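Local coordinates for protein SnoaL-like polyketide cyclase (Agrobacterium tumefaciens str. C58, PDB 3EHC) that is of unconfirmed function but belongs to the SnoaL-like polyketide cyclases of the NTF2 superfamily, and so may act on a small molecule in its cone-shaped fold, at residues L58-E63 with L76-T81. Residues are numbered along the deposited sequence; the frame is centred on the assembly and turned at random. Where two conformers were deposited one is given.
Sequences LRFEAE and LFFDCT
Residues 58-63 lead into strand 62-67 and run roughly antiparallel (156°) to 76-81 of its hairpin partner, strand 71-80. Ala-62 and Leu-76 meet as an antiparallel non-hydrogen-bonded pair, CA atoms 4.3 Å apart, and the backbones spread apart toward Arg-59. This hairpin lies at one side of the curved sheet of the NTF2-like alpha+beta fold. Phe-77 N donates a nearly straight hydrogen bond of 3.1 Å to Glu-61 O. Beyond it, two waters replace direct backbone pairing. One links Glu-61 N to Phe-77 O, and the other links Arg-59 O to Asp-79 N.

The Phe-78 ring lies with its centre over the first water, on the side that Leu-76 and Phe-60 share. Its CG is anti to the carbonyl carbon (chi1 -64°), and its edge points at one face of Phe-60. The planes stand at 80° in an offset edge-to-face pair, centroids 5.3 Å apart. Helices 5-17 and 40-54 pack on Phe-60, so the pair joins sheet to helices. On the exposed side, Arg-59 NH1 forms a salt bridge with Glu-61 OE1. Leu-58 meets Phe-78 obliquely: its CD1 touches Phe-78 CD1 at 3.3 Å and lies 4.2 Å from Cys-80 SG.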
loop_
_atom_site.group_PDB
_atom_site.type_symbol
_atom_site.label_atom_id
_atom_site.label_comp_id
_atom_site.label_asym_id
_atom_site.label_seq_id
_atom_site.Cartn_x
_atom_site.Cartn_y
_atom_site.Cartn_z
ATOM N N LEU B 58 6.488 -1.801 18.970
ATOM C CA LEU B 58 5.573 -1.790 17.812
ATOM C C LEU B 58 4.160 -1.536 18.317
ATOM O O LEU B 58 3.760 -2.050 19.357
ATOM C CB LEU B 58 5.639 -3.112 17.023
ATOM C CG LEU B 58 4.937 -3.185 15.667
ATOM C CD1 LEU B 58 5.579 -2.211 14.678
ATOM C CD2 LEU B 58 5.053 -4.570 15.187
ATOM N N ARG B 59 3.428 -0.729 17.565
ATOM C CA ARG B 59 2.047 -0.387 17.852
ATOM C C ARG B 59 1.320 -0.126 16.518
ATOM O O ARG B 59 1.835 0.561 15.635
ATOM C CB ARG B 59 2.000 0.838 18.756
ATOM C CG ARG B 59 0.620 1.362 19.013
ATOM C CD ARG B 59 0.584 2.389 20.120
ATOM N NE ARG B 59 -0.531 2.086 21.017
ATOM C CZ ARG B 59 -1.814 2.303 20.738
ATOM N NH1 ARG B 59 -2.179 2.857 19.586
ATOM N NH2 ARG B 59 -2.738 1.963 21.625
ATOM N N PHE B 60 0.113 -0.665 16.408
ATOM C CA PHE B 60 -0.686 -0.625 15.198
ATOM C C PHE B 60 -1.774 0.440 15.299
ATOM O O PHE B 60 -2.555 0.470 16.241
ATOM C CB PHE B 60 -1.303 -1.995 14.961
ATOM C CG PHE B 60 -0.309 -3.051 14.608
ATOM C CD1 PHE B 60 0.349 -3.755 15.600
ATOM C CD2 PHE B 60 -0.039 -3.347 13.282
ATOM C CE1 PHE B 60 1.277 -4.760 15.278
ATOM C CE2 PHE B 60 0.892 -4.352 12.941
ATOM C CZ PHE B 60 1.541 -5.065 13.942
ATOM N N GLU B 61 -1.799 1.307 14.308
ATOM C CA GLU B 61 -2.702 2.417 14.254
ATOM C C GLU B 61 -3.008 2.702 12.790
ATOM O O GLU B 61 -2.097 2.994 12.038
ATOM C CB GLU B 61 -1.967 3.601 14.867
ATOM C CG GLU B 61 -2.738 4.904 14.941
ATOM C CD GLU B 61 -3.144 5.252 16.346
ATOM O OE1 GLU B 61 -2.433 4.852 17.305
ATOM O OE2 GLU B 61 -4.178 5.933 16.480
ATOM N N ALA B 62 -4.282 2.622 12.401
ATOM C CA ALA B 62 -4.725 2.894 11.035
ATOM C C ALA B 62 -4.997 4.389 10.841
ATOM O O ALA B 62 -5.758 4.967 11.581
ATOM C CB ALA B 62 -5.982 2.084 10.735
ATOM N N GLU B 63 -4.334 4.993 9.855
ATOM C CA GLU B 63 -4.613 6.370 9.439
ATOM C C GLU B 63 -5.853 6.402 8.548
ATOM O O GLU B 63 -6.755 7.210 8.759
ATOM C CB GLU B 63 -3.410 6.975 8.688
ATOM C CG GLU B 63 -3.630 8.415 8.161
ATOM C CD GLU B 63 -2.485 8.940 7.324
ATOM O OE1 GLU B 63 -1.326 8.676 7.674
ATOM O OE2 GLU B 63 -2.742 9.647 6.323
ATOM N N LEU B 76 -1.560 2.040 7.581
ATOM C CA LEU B 76 -1.087 1.967 8.945
ATOM C C LEU B 76 0.191 2.781 9.022
ATOM O O LEU B 76 1.050 2.668 8.138
ATOM C CB LEU B 76 -0.729 0.519 9.286
ATOM C CG LEU B 76 -1.833 -0.520 9.101
ATOM C CD1 LEU B 76 -1.314 -1.967 9.147
ATOM C CD2 LEU B 76 -2.813 -0.231 10.177
ATOM N N PHE B 77 0.314 3.554 10.098
ATOM C CA PHE B 77 1.449 4.383 10.377
ATOM C C PHE B 77 2.188 3.829 11.612
ATOM O O PHE B 77 1.567 3.513 12.640
ATOM C CB PHE B 77 0.985 5.829 10.605
ATOM C CG PHE B 77 2.071 6.714 11.141
ATOM C CD1 PHE B 77 3.190 6.986 10.362
ATOM C CD2 PHE B 77 2.005 7.228 12.443
ATOM C CE1 PHE B 77 4.213 7.765 10.834
ATOM C CE2 PHE B 77 3.044 8.033 12.938
ATOM C CZ PHE B 77 4.152 8.294 12.132
ATOM N N PHE B 78 3.505 3.660 11.460
ATOM C CA PHE B 78 4.379 3.163 12.524
ATOM C C PHE B 78 5.410 4.191 12.894
ATOM O O PHE B 78 5.968 4.868 12.034
ATOM C CB PHE B 78 5.094 1.889 12.089
ATOM C CG PHE B 78 4.176 0.744 11.839
ATOM C CD1 PHE B 78 3.762 -0.068 12.884
ATOM C CD2 PHE B 78 3.726 0.462 10.527
ATOM C CE1 PHE B 78 2.899 -1.139 12.645
ATOM C CE2 PHE B 78 2.898 -0.600 10.265
ATOM C CZ PHE B 78 2.476 -1.408 11.310
ATOM N N ASP B 79 5.630 4.301 14.197
ATOM C CA ASP B 79 6.642 5.138 14.794
ATOM C C ASP B 79 7.256 4.284 15.916
ATOM O O ASP B 79 6.690 4.148 16.985
ATOM C CB ASP B 79 5.961 6.410 15.321
ATOM C CG ASP B 79 6.936 7.468 15.822
ATOM O OD1 ASP B 79 8.158 7.239 15.827
ATOM O OD2 ASP B 79 6.452 8.560 16.199
ATOM N N CYS B 80 8.381 3.650 15.622
ATOM C CA CYS B 80 8.868 2.548 16.429
ATOM C C CYS B 80 10.397 2.412 16.347
ATOM O O CYS B 80 11.052 3.197 15.650
ATOM C CB CYS B 80 8.145 1.277 16.001
ATOM S SG CYS B 80 8.408 0.867 14.310
ATOM N N THR B 81 10.942 1.423 17.066
ATOM C CA THR B 81 12.369 1.324 17.322
ATOM C C THR B 81 12.831 -0.134 17.123
ATOM O O THR B 81 12.933 -0.904 18.070
ATOM C CB THR B 81 12.684 1.897 18.762
ATOM O OG1 THR B 81 11.885 3.067 19.044
ATOM C CG2 THR B 81 14.132 2.267 18.936
HETATM O O HOH W 1 4.471 1.905 15.835
HETATM O O HOH W 2 0.461 0.978 12.516
#